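Local coordinates for putative integron gene cassette protein (Uncultured bacterium, PDB 3FUY) that is of unknown function, being the product of a mobile integron gene cassette recovered from an uncultured salt-marsh bacterium, at residues D61-L66 with D145-V150; D98-D101 with Y105-M108. One frame throughout, in Å; residues are numbered along the deposited sequence.

Overall arrangement
From the N terminus the chain lays down strands 25-29, 34-39 and 44-49 before entering helix 59-79, whose first turns supply residues 61-66 to contact 1. Contact 2 comes next and closes a very short loop, only three residues separating its segments at the turn of hairpin 91-100/106-116. After helix 121-138 the chain returns with residues 145-150, which close contact 1 across 78 intervening residues, so contact 2 is nested inside it. The centres of the two contacts lie about 9 Å apart. Tyr-105 bridges them: its OH is 2.7 Å from Asp-61 OD1, probably a hydrogen bond, and its ring packs on Leu-64 and Cys-149, tying helix, hairpin and the loop before strand 150-160 together.

Contact 1. Residues D61-L66 with D145-V150; sequences DIDLCL and DEHSCV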
ATOM      1  N   ASP B  61     -17.625  -1.985   0.672  1.00 25.63           N
ATOM      2  CA  ASP B  61     -17.106  -0.683   0.261  1.00 25.74           C
ATOM      3  C   ASP B  61     -16.224  -0.763  -1.001  1.00 24.59           C
ATOM      4  O   ASP B  61     -16.322   0.072  -1.898  1.00 22.22           O
ATOM      5  CB  ASP B  61     -16.309  -0.044   1.401  1.00 24.53           C
ATOM      6  CG  ASP B  61     -17.135   0.159   2.659  1.00 29.17           C
ATOM      7  OD1 ASP B  61     -18.343   0.477   2.547  1.00 30.44           O
ATOM      8  OD2 ASP B  61     -16.574  -0.003   3.761  1.00 27.21           O
ATOM      9  N   ILE B  62     -15.338  -1.749  -1.055  1.00 23.50           N
ATOM     10  CA  ILE B  62     -14.470  -1.882  -2.217  1.00 21.93           C
ATOM     11  C   ILE B  62     -15.275  -2.304  -3.445  1.00 22.73           C
ATOM     12  O   ILE B  62     -15.061  -1.781  -4.528  1.00 23.41           O
ATOM     13  CB  ILE B  62     -13.299  -2.855  -1.938  1.00 23.47           C
ATOM     14  CG1 ILE B  62     -12.312  -2.190  -0.969  1.00 21.55           C
ATOM     15  CG2 ILE B  62     -12.584  -3.240  -3.235  1.00 22.53           C
ATOM     16  CD1 ILE B  62     -11.382  -3.191  -0.261  1.00 23.11           C
ATOM     17  N   ASP B  63     -16.218  -3.230  -3.272  1.00 21.00           N
ATOM     18  CA  ASP B  63     -17.077  -3.643  -4.377  1.00 23.21           C
ATOM     19  C   ASP B  63     -17.910  -2.461  -4.907  1.00 25.50           C
ATOM     20  O   ASP B  63     -18.107  -2.319  -6.114  1.00 24.24           O
ATOM     21  CB  ASP B  63     -18.002  -4.786  -3.951  1.00 23.45           C
ATOM     22  CG  ASP B  63     -18.632  -5.486  -5.141  1.00 26.28           C
ATOM     23  OD1 ASP B  63     -17.877  -6.020  -5.972  1.00 26.06           O
ATOM     24  OD2 ASP B  63     -19.874  -5.481  -5.263  1.00 30.25           O
ATOM     25  N   LEU B  64     -18.387  -1.617  -3.992  1.00 23.85           N
ATOM     26  CA  LEU B  64     -19.110  -0.395  -4.353  1.00 24.11           C
ATOM     27  C   LEU B  64     -18.201   0.473  -5.207  1.00 23.50           C
ATOM     28  O   LEU B  64     -18.577   0.936  -6.287  1.00 23.59           O
ATOM     29  CB  LEU B  64     -19.535   0.368  -3.091  1.00 22.32           C
ATOM     30  CG  LEU B  64     -20.392   1.624  -3.307  1.00 28.42           C
ATOM     31  CD1 LEU B  64     -21.199   1.884  -2.057  1.00 33.88           C
ATOM     32  CD2 LEU B  64     -19.540   2.832  -3.625  1.00 26.63           C
ATOM     33  N   CYS B  65     -16.977   0.665  -4.735  1.00 23.12           N
ATOM     34  CA  CYS B  65     -16.021   1.449  -5.501  1.00 22.78           C
ATOM     35  C   CYS B  65     -15.805   0.856  -6.903  1.00 22.55           C
ATOM     36  O   CYS B  65     -15.821   1.580  -7.903  1.00 18.86           O
ATOM     37  CB  CYS B  65     -14.703   1.607  -4.735  1.00 23.03           C
ATOM     38  SG  CYS B  65     -13.569   2.761  -5.511  1.00 26.81           S
ATOM     39  N   LEU B  66     -15.633  -0.463  -6.986  1.00 22.33           N
ATOM     40  CA  LEU B  66     -15.488  -1.100  -8.296  1.00 23.64           C
ATOM     41  C   LEU B  66     -16.709  -0.858  -9.197  1.00 22.71           C
ATOM     42  O   LEU B  66     -16.565  -0.643 -10.402  1.00 22.19           O
ATOM     43  CB  LEU B  66     -15.207  -2.600  -8.155  1.00 23.91           C
ATOM     44  CG  LEU B  66     -13.835  -2.947  -7.550  1.00 27.40           C
ATOM     45  CD1 LEU B  66     -13.706  -4.447  -7.291  1.00 27.72           C
ATOM     46  CD2 LEU B  66     -12.716  -2.456  -8.448  1.00 25.73           C
ATOM     47  N   ASP B 145     -28.751   2.192  -4.911  1.00 27.63           N
ATOM     48  CA  ASP B 145     -28.305   1.282  -5.953  1.00 26.06           C
ATOM     49  C   ASP B 145     -28.258  -0.171  -5.475  1.00 27.87           C
ATOM     50  O   ASP B 145     -28.884  -0.534  -4.465  1.00 26.39           O
ATOM     51  CB  ASP B 145     -26.937   1.738  -6.505  1.00 23.50           C
ATOM     52  CG  ASP B 145     -25.811   1.652  -5.457  1.00 25.49           C
ATOM     53  OD1 ASP B 145     -26.017   1.002  -4.419  1.00 24.38           O
ATOM     54  OD2 ASP B 145     -24.730   2.249  -5.670  1.00 26.43           O
ATOM     55  N   GLU B 146     -27.486  -0.991  -6.184  1.00 28.04           N
ATOM     56  CA  GLU B 146     -27.430  -2.417  -5.894  1.00 26.94           C
ATOM     57  C   GLU B 146     -26.644  -2.695  -4.622  1.00 25.87           C
ATOM     58  O   GLU B 146     -26.597  -3.829  -4.165  1.00 29.05           O
ATOM     59  CB  GLU B 146     -26.840  -3.204  -7.065  1.00 30.82           C
ATOM     60  CG  GLU B 146     -27.706  -3.216  -8.305  1.00 33.42           C
ATOM     61  CD  GLU B 146     -27.835  -1.837  -8.925  1.00 40.29           C
ATOM     62  OE1 GLU B 146     -26.843  -1.070  -8.888  1.00 35.61           O
ATOM     63  OE2 GLU B 146     -28.936  -1.514  -9.427  1.00 46.30           O
ATOM     64  N   HIS B 147     -26.028  -1.659  -4.061  1.00 26.25           N
ATOM     65  CA  HIS B 147     -25.410  -1.763  -2.736  1.00 28.76           C
ATOM     66  C   HIS B 147     -26.210  -1.007  -1.677  1.00 27.53           C
ATOM     67  O   HIS B 147     -25.711  -0.769  -0.581  1.00 29.70           O
ATOM     68  CB  HIS B 147     -23.960  -1.244  -2.761  1.00 25.50           C
ATOM     69  CG  HIS B 147     -22.998  -2.158  -3.465  1.00 28.74           C
ATOM     70  ND1 HIS B 147     -22.708  -2.046  -4.809  1.00 30.15           N
ATOM     71  CD2 HIS B 147     -22.255  -3.195  -3.009  1.00 29.17           C
ATOM     72  CE1 HIS B 147     -21.836  -2.978  -5.154  1.00 28.97           C
ATOM     73  NE2 HIS B 147     -21.544  -3.691  -4.080  1.00 29.54           N
ATOM     74  N   SER B 148     -27.444  -0.628  -2.002  1.00 26.57           N
ATOM     75  CA  SER B 148     -28.242   0.246  -1.135  1.00 24.80           C
ATOM     76  C   SER B 148     -27.498   1.537  -0.820  1.00 27.25           C
ATOM     77  O   SER B 148     -27.644   2.091   0.262  1.00 30.82           O
ATOM     78  CB  SER B 148     -28.609  -0.445   0.177  1.00 29.72           C
ATOM     79  OG  SER B 148     -29.321  -1.636  -0.067  1.00 36.08           O
ATOM     80  N   CYS B 149     -26.692   2.002  -1.763  1.00 25.55           N
ATOM     81  CA  CYS B 149     -25.952   3.236  -1.584  1.00 24.95           C
ATOM     82  C   CYS B 149     -26.592   4.331  -2.434  1.00 26.11           C
ATOM     83  O   CYS B 149     -26.981   4.085  -3.578  1.00 23.80           O
ATOM     84  CB  CYS B 149     -24.492   3.045  -2.007  1.00 28.67           C
ATOM     85  SG  CYS B 149     -23.514   4.560  -1.902  1.00 31.60           S
ATOM     86  N   VAL B 150     -26.700   5.531  -1.876  1.00 24.14           N
ATOM     87  CA  VAL B 150     -27.218   6.673  -2.630  1.00 25.02           C
ATOM     88  C   VAL B 150     -26.026   7.501  -3.066  1.00 23.23           C
ATOM     89  O   VAL B 150     -25.222   7.900  -2.236  1.00 24.04           O
ATOM     90  CB  VAL B 150     -28.140   7.562  -1.779  1.00 27.05           C
ATOM     91  CG1 VAL B 150     -28.515   8.813  -2.553  1.00 26.87           C
ATOM     92  CG2 VAL B 150     -29.387   6.787  -1.347  1.00 27.66           C
TER
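Asp-63 and His-147 make the polar link between helix 59-79 and the loop that leads into strand 150-160. His-147 NE2 donates to Asp-63 OD2 over 2.7 Å. The acceptor sits almost in the imidazole plane but is met on its anti side, and the N-H...O angle of 138° shows a bent bond. Carboxylate and ring planes stand 63° apart, so the two groups are turned well away from coplanarity.

Van der Waals contact accounts for the rest. One face of the imidazole lies over the helix backbone, with Leu-64 CA 3.8 Å above the ring plane and displaced toward the rim. Leu-64 CG is anti to the backbone N (chi1 -176°), which sends CD1 to the loop, 3.5 Å from Cys-149 CB; this carbon pair is tighter than usual. Tyr-105 and Ala-107 of the hairpin touch both Leu-64 and Cys-149, so the contact lies where the helix packs against the mixed sheet.

Hydrogen bonds within the loop hold the backbone of the turn that carries His-147. Residues 145-148 form a type I beta turn, closed by Ser-148 N to Asp-145 O at 2.9 Å. Asp-145 OD1 accepts from His-147 N at 2.7 Å, an Asx turn, and from Cys-149 N at 2.9 Å, the two donors approaching from opposite faces of the carboxylate. Its OD2 forms a salt bridge with Lys-68, a second tie to the helix. An alanine in place of His-147 lacks the ring, which would probably leave the Asp-63 carboxylate without its mate and open a gap over the backbone at Leu-64.

Contact 2. Residues D98-D101 with Y105-M108; sequences DIDD and YNAM
Asp-98 and Met-108 (selenomethionine) exchange two backbone hydrogen bonds: Asp-98 N to Met-108 O at 2.9 Å and Met-108 N to Asp-98 O at 2.8 Å, both nearly straight. Asp-100 and Asn-106 form the next hydrogen-bonded pair, with Asp-100 N to Asn-106 O at 2.8 Å, bent to 151°, and Asn-106 N to Asp-100 O at 2.9 Å. Between them Ile-99 and Ala-107 make a non-hydrogen-bonded pair, CA to CA 4.3 Å, flanked by CA-H...O contacts from Ile-99 CA to Asn-106 O and Ala-107 CA to Asp-98 O.

This alternation, with strand directions 154° apart, defines an antiparallel beta hairpin at the turn end of strands 91-100 and 106-116. Ile-99 and Ala-107 direct their side chains to the face covered by helix 59-79; Asp-98, Asp-100, Asn-106 and Met-108 project from the opposite face.

Beyond the last pair, Tyr-105 CG lies roughly opposite the backbone N (chi1 -157°), which carries the ring back toward Ile-99. Tyr-105 CE1 lies 3.7 Å from Ile-99 CG2, an oblique approach, while Asp-101 CB comes to the ring edge, 4.0 Å from Tyr-105 CD1. The phenol OH has Asp-61 as partner, probably a hydrogen bond. Further out, three carboxylates are held by the segment after strand 44-49: Asp-98 OD1 by Gly-51 N, Asp-100 OD2 by a salt bridge to Arg-52, and Asp-101 OD1 by Thr-53 OG1.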
ATOM      1  N   ASP B  98     -15.677   8.594  -2.176  1.00 25.19           N
ATOM      2  CA  ASP B  98     -15.718   8.880  -0.753  1.00 25.07           C
ATOM      3  C   ASP B  98     -17.043   8.395  -0.170  1.00 27.27           C
ATOM      4  O   ASP B  98     -18.122   8.913  -0.504  1.00 26.93           O
ATOM      5  CB  ASP B  98     -15.513  10.377  -0.510  1.00 28.57           C
ATOM      6  CG  ASP B  98     -15.340  10.714   0.958  1.00 30.43           C
ATOM      7  OD1 ASP B  98     -15.725   9.890   1.803  1.00 32.78           O
ATOM      8  OD2 ASP B  98     -14.811  11.804   1.265  1.00 33.13           O
ATOM      9  N   ILE B  99     -16.958   7.395   0.700  1.00 25.10           N
ATOM     10  CA  ILE B  99     -18.143   6.799   1.284  1.00 27.74           C
ATOM     11  C   ILE B  99     -18.487   7.426   2.639  1.00 28.39           C
ATOM     12  O   ILE B  99     -17.626   7.563   3.497  1.00 28.13           O
ATOM     13  CB  ILE B  99     -17.977   5.277   1.466  1.00 27.65           C
ATOM     14  CG1 ILE B  99     -17.862   4.589   0.100  1.00 29.63           C
ATOM     15  CG2 ILE B  99     -19.147   4.697   2.281  1.00 27.02           C
ATOM     16  CD1 ILE B  99     -17.846   3.099   0.186  1.00 27.03           C
ATOM     17  N   ASP B 100     -19.755   7.799   2.805  1.00 28.39           N
ATOM     18  CA  ASP B 100     -20.311   8.227   4.088  1.00 28.13           C
ATOM     19  C   ASP B 100     -21.214   7.129   4.609  1.00 30.16           C
ATOM     20  O   ASP B 100     -22.342   6.964   4.136  1.00 32.39           O
ATOM     21  CB  ASP B 100     -21.130   9.508   3.890  1.00 30.80           C
ATOM     22  CG  ASP B 100     -21.932   9.914   5.131  1.00 34.45           C
ATOM     23  OD1 ASP B 100     -22.006   9.162   6.128  1.00 32.97           O
ATOM     24  OD2 ASP B 100     -22.510  11.016   5.090  1.00 39.00           O
ATOM     25  N   ASP B 101     -20.726   6.375   5.582  1.00 27.74           N
ATOM     26  CA  ASP B 101     -21.504   5.289   6.165  1.00 32.43           C
ATOM     27  C   ASP B 101     -21.918   5.570   7.616  1.00 33.45           C
ATOM     28  O   ASP B 101     -22.088   4.648   8.413  1.00 31.13           O
ATOM     29  CB  ASP B 101     -20.746   3.957   6.065  1.00 29.36           C
ATOM     30  CG  ASP B 101     -19.360   4.004   6.704  1.00 32.28           C
ATOM     31  OD1 ASP B 101     -18.863   5.109   7.046  1.00 34.14           O
ATOM     32  OD2 ASP B 101     -18.752   2.913   6.836  1.00 30.17           O
ATOM     33  N   TYR B 105     -26.088   4.803   4.014  1.00 29.26           N
ATOM     34  CA  TYR B 105     -25.008   4.480   3.091  1.00 29.95           C
ATOM     35  C   TYR B 105     -25.016   5.413   1.876  1.00 28.63           C
ATOM     36  O   TYR B 105     -25.892   5.335   1.020  1.00 29.57           O
ATOM     37  CB  TYR B 105     -25.128   3.012   2.680  1.00 32.45           C
ATOM     38  CG  TYR B 105     -23.855   2.353   2.198  1.00 28.35           C
ATOM     39  CD1 TYR B 105     -22.672   2.426   2.940  1.00 33.69           C
ATOM     40  CD2 TYR B 105     -23.846   1.632   1.020  1.00 26.24           C
ATOM     41  CE1 TYR B 105     -21.509   1.794   2.503  1.00 26.25           C
ATOM     42  CE2 TYR B 105     -22.700   0.994   0.576  1.00 31.78           C
ATOM     43  CZ  TYR B 105     -21.533   1.085   1.318  1.00 32.06           C
ATOM     44  OH  TYR B 105     -20.403   0.451   0.854  1.00 30.06           O
ATOM     45  N   ASN B 106     -24.042   6.311   1.834  1.00 27.15           N
ATOM     46  CA  ASN B 106     -23.895   7.276   0.758  1.00 27.68           C
ATOM     47  C   ASN B 106     -22.484   7.279   0.166  1.00 28.87           C
ATOM     48  O   ASN B 106     -21.507   6.901   0.836  1.00 27.03           O
ATOM     49  CB  ASN B 106     -24.215   8.674   1.274  1.00 30.70           C
ATOM     50  CG  ASN B 106     -25.475   8.697   2.107  1.00 36.05           C
ATOM     51  OD1 ASN B 106     -25.457   8.381   3.299  1.00 39.36           O
ATOM     52  ND2 ASN B 106     -26.585   9.023   1.471  1.00 29.42           N
ATOM     53  N   ALA B 107     -22.379   7.708  -1.088  1.00 25.20           N
ATOM     54  CA  ALA B 107     -21.074   7.889  -1.702  1.00 28.10           C
ATOM     55  C   ALA B 107     -21.000   9.155  -2.536  1.00 29.61           C
ATOM     56  O   ALA B 107     -21.960   9.536  -3.219  1.00 26.26           O
ATOM     57  CB  ALA B 107     -20.685   6.657  -2.556  1.00 24.00           C
HETATM   58  N   MSE B 108     -19.840   9.797  -2.483  1.00 23.60           N
HETATM   59  CA  MSE B 108     -19.539  10.907  -3.368  1.00 25.30           C
HETATM   60  C   MSE B 108     -18.438  10.478  -4.350  1.00 25.24           C
HETATM   61  O   MSE B 108     -17.320  10.150  -3.943  1.00 25.36           O
HETATM   62  CB  MSE B 108     -19.094  12.129  -2.543  1.00 25.57           C
HETATM   63  CG  MSE B 108     -18.675  13.322  -3.381  1.00 24.90           C
HETATM   64 SE   MSE B 108     -20.153  14.160  -4.348  0.81 34.20          SE
HETATM   65  CE  MSE B 108     -21.152  14.895  -2.825  1.00 34.31           C
TER